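Local structure of high affinity transport system protein p37 (3EKI) at residues Gly128-Phe133 with Gly139-Ala144; Ala144-Thr149 with Gln391-Glu396; Lys233-Lys238 with Glu263-Asn268. The protein is the extracytoplasmic, probably membrane-tethered substrate-binding lipoprotein of a high-affinity transport system and binds thiamine diphosphate. All blocks are in the same frame, centred on the assembly; numbering follows the deposited sequence.

Contact 1. Residues Gly128-Phe133 with Gly139-Ala144. With TPP (thiamine diphosphate), chain B.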
loop_
_atom_site.group_PDB
_atom_site.type_symbol
_atom_site.label_atom_id
_atom_site.label_comp_id
_atom_site.label_asym_id
_atom_site.label_seq_id
_atom_site.Cartn_x
_atom_site.Cartn_y
_atom_site.Cartn_z
ATOM N N GLY A 128 0.877 8.282 -2.350
ATOM C CA GLY A 128 2.081 9.020 -2.730
ATOM C C GLY A 128 2.116 9.324 -4.203
ATOM O O GLY A 128 2.384 10.438 -4.653
ATOM N N LYS A 129 1.837 8.311 -5.018
ATOM C CA LYS A 129 1.833 8.477 -6.467
ATOM C C LYS A 129 0.821 9.546 -6.887
ATOM O O LYS A 129 1.025 10.330 -7.802
ATOM C CB LYS A 129 1.495 7.160 -7.144
ATOM C CG LYS A 129 2.623 6.140 -7.073
ATOM C CD LYS A 129 2.152 4.757 -7.467
ATOM C CE LYS A 129 3.363 3.849 -7.709
ATOM N NZ LYS A 129 3.177 2.560 -7.001
ATOM N N LEU A 130 -0.307 9.562 -6.183
ATOM C CA LEU A 130 -1.310 10.586 -6.526
ATOM C C LEU A 130 -0.828 11.976 -6.158
ATOM O O LEU A 130 -0.995 12.943 -6.916
ATOM C CB LEU A 130 -2.608 10.250 -5.804
ATOM C CG LEU A 130 -3.719 11.293 -5.878
ATOM C CD1 LEU A 130 -4.197 11.480 -7.312
ATOM C CD2 LEU A 130 -4.852 10.847 -4.966
ATOM N N VAL A 131 -0.220 12.119 -4.984
ATOM C CA VAL A 131 0.301 13.412 -4.567
ATOM C C VAL A 131 1.309 13.897 -5.599
ATOM O O VAL A 131 1.261 15.047 -6.035
ATOM C CB VAL A 131 0.935 13.332 -3.157
ATOM C CG1 VAL A 131 1.774 14.567 -2.839
ATOM C CG2 VAL A 131 -0.154 13.135 -2.101
ATOM N N GLU A 132 2.226 13.030 -6.028
ATOM C CA GLU A 132 3.250 13.438 -6.999
ATOM C C GLU A 132 2.596 13.796 -8.336
ATOM O O GLU A 132 3.019 14.703 -9.062
ATOM C CB GLU A 132 4.276 12.340 -7.177
ATOM C CG GLU A 132 5.101 11.927 -5.975
ATOM C CD GLU A 132 6.102 12.958 -5.497
ATOM O OE1 GLU A 132 6.353 13.911 -6.264
ATOM O OE2 GLU A 132 6.637 12.818 -4.370
ATOM N N PHE A 133 1.522 13.085 -8.699
ATOM C CA PHE A 133 0.856 13.390 -9.972
ATOM C C PHE A 133 0.202 14.762 -9.899
ATOM O O PHE A 133 0.281 15.581 -10.819
ATOM C CB PHE A 133 -0.177 12.303 -10.278
ATOM C CG PHE A 133 -0.988 12.551 -11.542
ATOM C CD1 PHE A 133 -0.500 12.176 -12.775
ATOM C CD2 PHE A 133 -2.234 13.144 -11.481
ATOM C CE1 PHE A 133 -1.229 12.391 -13.936
ATOM C CE2 PHE A 133 -2.976 13.376 -12.645
ATOM C CZ PHE A 133 -2.478 12.979 -13.860
ATOM N N GLY A 139 -5.122 20.180 -9.496
ATOM C CA GLY A 139 -6.552 20.127 -9.545
ATOM C C GLY A 139 -7.152 19.422 -10.734
ATOM O O GLY A 139 -8.354 19.618 -10.984
ATOM N N ILE A 140 -6.387 18.625 -11.465
ATOM C CA ILE A 140 -6.842 18.038 -12.721
ATOM C C ILE A 140 -7.854 16.913 -12.491
ATOM O O ILE A 140 -8.652 16.678 -13.403
ATOM C CB ILE A 140 -5.663 17.538 -13.561
ATOM C CG1 ILE A 140 -5.975 17.243 -15.028
ATOM C CG2 ILE A 140 -5.026 16.312 -12.901
ATOM C CD1 ILE A 140 -4.687 17.080 -15.829
ATOM N N ILE A 141 -7.783 16.276 -11.333
ATOM C CA ILE A 141 -8.697 15.228 -10.866
ATOM C C ILE A 141 -9.003 15.538 -9.404
ATOM O O ILE A 141 -8.309 16.359 -8.769
ATOM C CB ILE A 141 -8.169 13.800 -11.075
ATOM C CG1 ILE A 141 -6.858 13.528 -10.351
ATOM C CG2 ILE A 141 -8.041 13.460 -12.562
ATOM C CD1 ILE A 141 -6.250 12.148 -10.552
ATOM N N THR A 142 -10.034 14.942 -8.809
ATOM C CA THR A 142 -10.520 15.326 -7.505
ATOM C C THR A 142 -10.516 14.209 -6.483
ATOM O O THR A 142 -11.305 13.264 -6.532
ATOM C CB THR A 142 -11.994 15.823 -7.645
ATOM O OG1 THR A 142 -12.006 16.853 -8.642
ATOM C CG2 THR A 142 -12.486 16.374 -6.335
ATOM N N PRO A 143 -9.567 14.263 -5.551
ATOM C CA PRO A 143 -9.523 13.264 -4.476
ATOM C C PRO A 143 -10.735 13.417 -3.584
ATOM O O PRO A 143 -11.116 14.549 -3.241
ATOM C CB PRO A 143 -8.244 13.626 -3.716
ATOM C CG PRO A 143 -7.428 14.386 -4.703
ATOM C CD PRO A 143 -8.434 15.201 -5.492
ATOM N N ALA A 144 -11.323 12.297 -3.202
ATOM C CA ALA A 144 -12.530 12.332 -2.389
ATOM C C ALA A 144 -12.683 11.294 -1.255
ATOM O O ALA A 144 -13.363 11.542 -0.292
ATOM C CB ALA A 144 -13.712 12.207 -3.284
HETATM N "N1'" TPP B . -3.562 -6.199 2.151
HETATM C "C2'" TPP B . -4.069 -7.057 1.231
HETATM C CM2 TPP B . -5.146 -8.053 1.671
HETATM N "N3'" TPP B . -3.644 -7.026 -0.045
HETATM C "C4'" TPP B . -2.768 -6.060 -0.431
HETATM N "N4'" TPP B . -2.427 -5.995 -1.721
HETATM C "C5'" TPP B . -2.187 -5.202 0.513
HETATM C "C6'" TPP B . -2.621 -5.315 1.828
HETATM C "C7'" TPP B . -1.122 -4.140 0.203
HETATM N N3 TPP B . -1.628 -2.810 -0.181
HETATM C C2 TPP B . -2.773 -2.585 -0.825
HETATM S S1 TPP B . -2.986 -0.863 -1.046
HETATM C C5 TPP B . -1.463 -0.506 -0.266
HETATM C C4 TPP B . -0.845 -1.709 0.018
HETATM C CM4 TPP B . 0.416 -1.783 0.907
HETATM C C6 TPP B . -0.871 0.901 -0.130
HETATM C C7 TPP B . -0.299 1.374 -1.470
HETATM O O7 TPP B . 0.804 0.520 -1.837
HETATM P PA TPP B . 1.340 0.310 -3.319
HETATM O O1A TPP B . 2.242 -0.867 -3.328
HETATM O O2A TPP B . 0.192 0.234 -4.285
HETATM O O3A TPP B . 2.077 1.637 -3.749
HETATM P PB TPP B . 3.619 2.002 -3.489
HETATM O O1B TPP B . 3.886 2.080 -2.017
HETATM O O2B TPP B . 3.788 3.405 -4.196
HETATM O O3B TPP B . 4.552 0.977 -4.263
#
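Ile-140, in the turn between helix 127-136 and the following strand, meets Phe-133. Its CG2 branch reaches CE2 of the ring at 3.6 Å, the shortest approach between the two segments, and the two side chains cross at about a right angle. Ile-141 comes next and is the residue that touches both helix side chains. Its CG1 sits between the backbone N and the carbonyl carbon (chi1 60°), with CD1 extended beyond it. That methyl lies 3.9 Å from CD1 of Leu-130 and 4.1 Å from CE2 of Phe-133, touching both residues on that flank of the helix. Thr-142 turns its side chain away, in the alternation of a strand, and Pro-143 turns back: its CG approaches CD2 of Leu-130 at 4.4 Å. Leu-130 therefore gives one methyl to Ile-141 and the other to Pro-143. No hydrogen bond joins the segments; the interface is wholly apolar, burying 195 Å² across axes that come within 10.9 Å and run at 144°, closer to antiparallel than to parallel. Lys-129, on the same helix, belongs to the ligand pocket instead. Its NZ donates a hydrogen bond to the terminal phosphate oxygen O2B of thiamine diphosphate (3.0 Å), and the ammonium end also makes a cation-pi contact with Phe-106. In this member of the periplasmic-binding-protein clan the helix thus packs on the strand through Leu-130 and Phe-133 while presenting Lys-129 to the diphosphate. Around this helix-turn-strand unit, helix 106-115 meets Phe-133, Ile-140 and Ile-141 through Leu-110 and Ser-114, helix 390-402 contacts Val-131, and the antiparallel neighbour 345-349 places Val-345 and Val-347 against Leu-130, Ile-141 and Pro-143.

Contact 2. Residues Ala144-Thr149 with Gln391-Glu396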
loop_
_atom_site.group_PDB
_atom_site.type_symbol
_atom_site.label_atom_id
_atom_site.label_comp_id
_atom_site.label_asym_id
_atom_site.label_seq_id
_atom_site.Cartn_x
_atom_site.Cartn_y
_atom_site.Cartn_z
ATOM N N ALA A 144 -11.323 12.297 -3.202
ATOM C CA ALA A 144 -12.530 12.332 -2.389
ATOM C C ALA A 144 -12.683 11.294 -1.255
ATOM O O ALA A 144 -13.363 11.542 -0.292
ATOM C CB ALA A 144 -13.712 12.207 -3.284
ATOM N N LEU A 145 -12.093 10.127 -1.463
ATOM C CA LEU A 145 -12.248 9.014 -0.543
ATOM C C LEU A 145 -10.893 8.648 0.039
ATOM O O LEU A 145 -9.934 8.540 -0.735
ATOM C CB LEU A 145 -12.823 7.837 -1.336
ATOM C CG LEU A 145 -13.069 6.500 -0.631
ATOM C CD1 LEU A 145 -14.392 6.539 0.122
ATOM C CD2 LEU A 145 -13.091 5.304 -1.569
ATOM N N GLU A 146 -10.808 8.459 1.348
ATOM C CA GLU A 146 -9.589 7.928 1.938
ATOM C C GLU A 146 -9.877 6.505 2.407
ATOM O O GLU A 146 -10.803 6.348 3.201
ATOM C CB GLU A 146 -9.135 8.776 3.130
ATOM C CG GLU A 146 -7.817 8.290 3.718
ATOM C CD GLU A 146 -7.233 9.180 4.792
ATOM O OE1 GLU A 146 -7.849 10.192 5.184
ATOM O OE2 GLU A 146 -6.123 8.840 5.267
ATOM N N THR A 147 -9.126 5.513 1.946
ATOM C CA THR A 147 -9.295 4.166 2.511
ATOM C C THR A 147 -8.519 4.047 3.825
ATOM O O THR A 147 -7.602 4.825 4.080
ATOM C CB THR A 147 -8.866 3.074 1.518
ATOM O OG1 THR A 147 -7.438 3.130 1.387
ATOM C CG2 THR A 147 -9.440 3.262 0.125
ATOM N N THR A 148 -8.898 3.088 4.646
ATOM C CA THR A 148 -8.187 2.724 5.873
ATOM C C THR A 148 -8.011 1.212 5.866
ATOM O O THR A 148 -8.705 0.472 5.168
ATOM C CB THR A 148 -8.885 3.177 7.162
ATOM O OG1 THR A 148 -10.149 2.479 7.276
ATOM C CG2 THR A 148 -9.187 4.664 7.176
ATOM N N THR A 149 -7.043 0.711 6.630
ATOM C CA THR A 149 -6.783 -0.733 6.670
ATOM C C THR A 149 -6.746 -1.211 8.113
ATOM O O THR A 149 -6.408 -0.415 8.994
ATOM C CB THR A 149 -5.470 -0.993 5.901
ATOM O OG1 THR A 149 -5.281 -2.389 5.661
ATOM C CG2 THR A 149 -4.240 -0.520 6.665
ATOM N N GLN A 391 -5.048 18.662 1.051
ATOM C CA GLN A 391 -3.706 19.151 1.384
ATOM C C GLN A 391 -3.253 18.757 2.772
ATOM O O GLN A 391 -2.105 18.331 3.018
ATOM C CB GLN A 391 -3.654 20.677 1.217
ATOM C CG GLN A 391 -2.300 21.198 1.686
ATOM C CD GLN A 391 -1.223 20.958 0.638
ATOM O OE1 GLN A 391 -1.517 20.632 -0.518
ATOM N NE2 GLN A 391 0.029 21.137 1.067
ATOM N N LYS A 392 -4.145 18.881 3.743
ATOM C CA LYS A 392 -3.853 18.569 5.131
ATOM C C LYS A 392 -3.798 17.084 5.458
ATOM O O LYS A 392 -2.893 16.587 6.132
ATOM C CB LYS A 392 -4.952 19.205 5.986
ATOM C CG LYS A 392 -4.815 19.083 7.485
ATOM C CD LYS A 392 -5.536 20.181 8.252
ATOM C CE LYS A 392 -5.686 21.495 7.501
ATOM N NZ LYS A 392 -6.149 22.620 8.364
ATOM N N GLU A 393 -4.776 16.341 4.940
ATOM C CA GLU A 393 -4.945 14.972 5.302
ATOM C C GLU A 393 -4.061 14.019 4.494
ATOM O O GLU A 393 -3.775 12.950 4.927
ATOM C CB GLU A 393 -6.406 14.577 5.089
ATOM C CG GLU A 393 -7.340 15.086 6.148
ATOM C CD GLU A 393 -8.718 14.610 5.893
ATOM O OE1 GLU A 393 -9.078 13.616 6.486
ATOM O OE2 GLU A 393 -9.283 15.141 5.001
ATOM N N ILE A 394 -3.667 14.433 3.312
ATOM C CA ILE A 394 -2.883 13.558 2.463
ATOM C C ILE A 394 -1.526 14.171 2.113
ATOM O O ILE A 394 -0.556 13.570 2.311
ATOM C CB ILE A 394 -3.604 13.175 1.129
ATOM C CG1 ILE A 394 -5.011 12.694 1.405
ATOM C CG2 ILE A 394 -2.862 12.095 0.358
ATOM C CD1 ILE A 394 -5.070 11.481 2.137
ATOM N N VAL A 395 -1.543 15.346 1.504
ATOM C CA VAL A 395 -0.312 15.914 1.002
ATOM C C VAL A 395 0.688 16.182 2.140
ATOM O O VAL A 395 1.797 15.823 2.058
ATOM C CB VAL A 395 -0.494 17.275 0.194
ATOM C CG1 VAL A 395 0.825 17.837 -0.160
ATOM C CG2 VAL A 395 -1.316 17.051 -1.012
ATOM N N GLU A 396 0.228 16.830 3.176
ATOM C CA GLU A 396 1.154 17.185 4.256
ATOM C C GLU A 396 1.640 15.903 4.933
ATOM O O GLU A 396 2.676 15.887 5.423
ATOM C CB GLU A 396 0.553 18.130 5.303
ATOM C CG GLU A 396 0.482 19.508 4.803
ATOM C CD GLU A 396 -0.336 20.404 5.646
ATOM O OE1 GLU A 396 -0.756 20.048 6.699
ATOM O OE2 GLU A 396 -0.559 21.477 5.199
HETATM O O HOH W 1 -4.719 11.082 6.569
#
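Glu-146 extends from strand 141-152 of the antiparallel sheet to the C-terminal helix 390-402, CG anti to the backbone N (chi1 -177°), and passes Ile-394 in the opposite direction, its CD 4.1 Å from the CD1 methyl. Beside it the Glu-393 side chain crosses obliquely, with the carboxylate planes steeply tilted, 71° apart. The two carboxylates, nominally like charges, lie close, OE1 of Glu-146 3.9 Å from OE1 of Glu-393, with no hydrogen bond between them. A water links the segments instead, donating to Glu-146 OE2 (2.9 Å) and to the backbone O of Glu-393 (2.7 Å). The helix has a wider pi-type turn here, with Glu-396 N bonded to Gln-391 O. On the strand, Ala-144 and Leu-145 form a classic beta bulge opposite Gly-346. The other oxygen of Glu-393, OE2, accepts from the backbone N atoms of Asp-388 and Asn-389, which fixes that carboxylate near the helix start. Glu-146 is buried, with a methyl at its carboxylate carbon and a second acid nearby. Such surroundings would probably raise its proton affinity, whereas the two N-H donors should help to keep Glu-393 ionised.

Contact 3. Residues Lys233-Lys238 with Glu263-Asn268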
loop_
_atom_site.group_PDB
_atom_site.type_symbol
_atom_site.label_atom_id
_atom_site.label_comp_id
_atom_site.label_asym_id
_atom_site.label_seq_id
_atom_site.Cartn_x
_atom_site.Cartn_y
_atom_site.Cartn_z
ATOM N N LYS A 233 26.562 -3.650 12.027
ATOM C CA LYS A 233 27.699 -2.795 12.374
ATOM C C LYS A 233 27.812 -1.617 11.416
ATOM O O LYS A 233 28.086 -0.474 11.786
ATOM C CB LYS A 233 29.014 -3.590 12.372
ATOM C CG LYS A 233 30.239 -2.784 12.767
ATOM C CD LYS A 233 31.413 -3.671 13.169
ATOM C CE LYS A 233 32.208 -3.076 14.326
ATOM N NZ LYS A 233 33.579 -3.667 14.393
ATOM N N ALA A 234 27.576 -1.874 10.138
ATOM C CA ALA A 234 27.687 -0.783 9.175
ATOM C C ALA A 234 26.593 0.250 9.409
ATOM O O ALA A 234 26.779 1.463 9.311
ATOM C CB ALA A 234 27.661 -1.352 7.774
ATOM N N TRP A 235 25.389 -0.246 9.714
ATOM C CA TRP A 235 24.290 0.642 10.069
ATOM C C TRP A 235 24.644 1.489 11.283
ATOM O O TRP A 235 24.514 2.705 11.305
ATOM C CB TRP A 235 23.044 -0.189 10.352
ATOM C CG TRP A 235 21.872 0.589 10.829
ATOM C CD1 TRP A 235 21.523 0.823 12.120
ATOM C CD2 TRP A 235 20.871 1.248 10.029
ATOM N NE1 TRP A 235 20.385 1.577 12.209
ATOM C CE2 TRP A 235 19.972 1.845 10.933
ATOM C CE3 TRP A 235 20.657 1.385 8.655
ATOM C CZ2 TRP A 235 18.847 2.590 10.526
ATOM C CZ3 TRP A 235 19.539 2.124 8.260
ATOM C CH2 TRP A 235 18.666 2.704 9.191
ATOM N N ASN A 236 25.119 0.834 12.344
ATOM C CA ASN A 236 25.409 1.516 13.598
ATOM C C ASN A 236 26.533 2.537 13.432
ATOM O O ASN A 236 26.528 3.536 14.161
ATOM C CB ASN A 236 25.790 0.499 14.685
ATOM C CG ASN A 236 24.670 -0.409 15.136
ATOM O OD1 ASN A 236 23.483 -0.150 14.969
ATOM N ND2 ASN A 236 25.046 -1.530 15.739
ATOM N N ASP A 237 27.463 2.264 12.542
ATOM C CA ASP A 237 28.641 3.086 12.317
ATOM C C ASP A 237 28.405 4.134 11.233
ATOM O O ASP A 237 29.289 4.929 10.919
ATOM C CB ASP A 237 29.859 2.251 11.910
ATOM C CG ASP A 237 30.455 1.459 13.065
ATOM O OD1 ASP A 237 29.887 1.495 14.166
ATOM O OD2 ASP A 237 31.497 0.805 12.855
ATOM N N LYS A 238 27.209 4.086 10.645
ATOM C CA LYS A 238 26.830 4.930 9.508
ATOM C C LYS A 238 27.819 4.833 8.358
ATOM O O LYS A 238 28.170 5.779 7.670
ATOM C CB LYS A 238 26.564 6.369 9.952
ATOM C CG LYS A 238 25.428 6.464 10.948
ATOM C CD LYS A 238 25.089 7.864 11.393
ATOM C CE LYS A 238 24.045 7.859 12.508
ATOM N NZ LYS A 238 23.756 9.234 12.989
ATOM N N GLU A 263 14.345 5.210 0.958
ATOM C CA GLU A 263 15.374 6.191 0.616
ATOM C C GLU A 263 15.465 7.275 1.670
ATOM O O GLU A 263 16.548 7.673 2.124
ATOM C CB GLU A 263 15.092 6.809 -0.758
ATOM C CG GLU A 263 15.920 8.057 -1.088
ATOM C CD GLU A 263 15.603 8.505 -2.491
ATOM O OE1 GLU A 263 16.489 8.642 -3.338
ATOM O OE2 GLU A 263 14.393 8.721 -2.772
ATOM N N THR A 264 14.331 7.818 2.125
ATOM C CA THR A 264 14.298 8.821 3.172
ATOM C C THR A 264 14.941 8.331 4.472
ATOM O O THR A 264 15.745 9.059 5.072
ATOM C CB THR A 264 12.841 9.238 3.486
ATOM O OG1 THR A 264 12.296 9.875 2.321
ATOM C CG2 THR A 264 12.760 10.266 4.595
ATOM N N ILE A 265 14.600 7.121 4.916
ATOM C CA ILE A 265 15.233 6.608 6.142
ATOM C C ILE A 265 16.762 6.497 6.015
ATOM O O ILE A 265 17.492 6.883 6.933
ATOM C CB ILE A 265 14.625 5.245 6.497
ATOM C CG1 ILE A 265 13.126 5.314 6.857
ATOM C CG2 ILE A 265 15.378 4.576 7.628
ATOM C CD1 ILE A 265 12.776 6.355 7.900
ATOM N N LEU A 266 17.232 5.989 4.889
ATOM C CA LEU A 266 18.660 5.830 4.607
ATOM C C LEU A 266 19.369 7.156 4.540
ATOM O O LEU A 266 20.480 7.292 5.063
ATOM C CB LEU A 266 18.853 5.034 3.308
ATOM C CG LEU A 266 18.391 3.578 3.332
ATOM C CD1 LEU A 266 18.605 2.886 1.999
ATOM C CD2 LEU A 266 19.094 2.789 4.430
ATOM N N LYS A 267 18.736 8.139 3.901
ATOM C CA LYS A 267 19.295 9.481 3.894
ATOM C C LYS A 267 19.332 10.112 5.268
ATOM O O LYS A 267 20.333 10.762 5.631
ATOM C CB LYS A 267 18.485 10.362 2.922
ATOM C CG LYS A 267 19.036 11.777 2.796
ATOM C CD LYS A 267 19.506 12.022 1.363
ATOM C CE LYS A 267 18.362 12.372 0.426
ATOM N NZ LYS A 267 18.025 11.277 -0.531
ATOM N N ASN A 268 18.301 9.950 6.094
ATOM C CA ASN A 268 18.248 10.507 7.427
ATOM C C ASN A 268 19.238 9.812 8.364
ATOM O O ASN A 268 19.720 10.430 9.317
ATOM C CB ASN A 268 16.836 10.419 8.001
ATOM C CG ASN A 268 15.914 11.408 7.287
ATOM O OD1 ASN A 268 16.398 12.269 6.548
ATOM N ND2 ASN A 268 14.613 11.281 7.485
HETATM O O HOH W 2 20.456 9.726 12.325
#
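With CG anti to the backbone N (chi1 176°) and chi2 at -93°, Trp-235 carries its six-membered ring across to helix 256-269, where Ile-265 holds CG2 anti to its backbone N and Leu-266 holds CG anti to the carbonyl carbon, bringing CD2 to the ring. The C-terminal ends of helices 225-236 and 256-269 pack together here beside strand 331-337 of the mixed sheet, and the first is terminated by a Schellman motif in which Lys-238 has positive phi and bonds run back into the last turn, including Lys-238 N to Trp-235 O at 3.1 Å. Both branched residues meet the indole at its edge, near the ring plane. CD2 of Leu-266 lies 3.9 Å from CZ3, the side chain crossing that of Trp-235 at about a right angle, while CG2 of Ile-265 approaches CH2 at 4.1 Å and runs obliquely to it. Two adjacent residues of one helix thus take two adjacent carbons of one ring, and all three side chains are buried. The indole has further company: His-269 stacks on it and its NE2 is hydrogen-bonded to Trp-235 O, Phe-270 meets it with planes at about 80°, and Leu-335 and Ile-336 touch it. NE1, on the five-membered ring, donates to the backbone O of Gly-165. Leu-266 also rests on Trp-240 and Phe-243 of helix 240-245. Between the segments the polar contact is a water at the margin, donating to Asn-268 O at 3.2 Å and accepting only a weak bond from Lys-238 NZ, 3.4 Å away.

In the fold
Contacts 1 and 2 share strand 141-152 and meet at Ala-144; their helices also touch each other, through Val-131 CG2 and Ile-394 CG2 at 3.8 Å. Contact 3 stands apart, its centre about 31 Å from that of contact 1 and about 29 Å from that of contact 2, within the part of the chain that separates the two segments of contact 2. Contacts 2 and 3 are buried, contact 3 as a cluster far from the chain's centre, whereas contact 1 is partly buried. Chemistry differs accordingly: aliphatic groups and a phenylalanine in contact 1; two neighbouring carboxylates, an isoleucine methyl and a bridging water in contact 2; a tryptophan edge in contact 3. Contact 1 holds a thiamine diphosphate pocket residue.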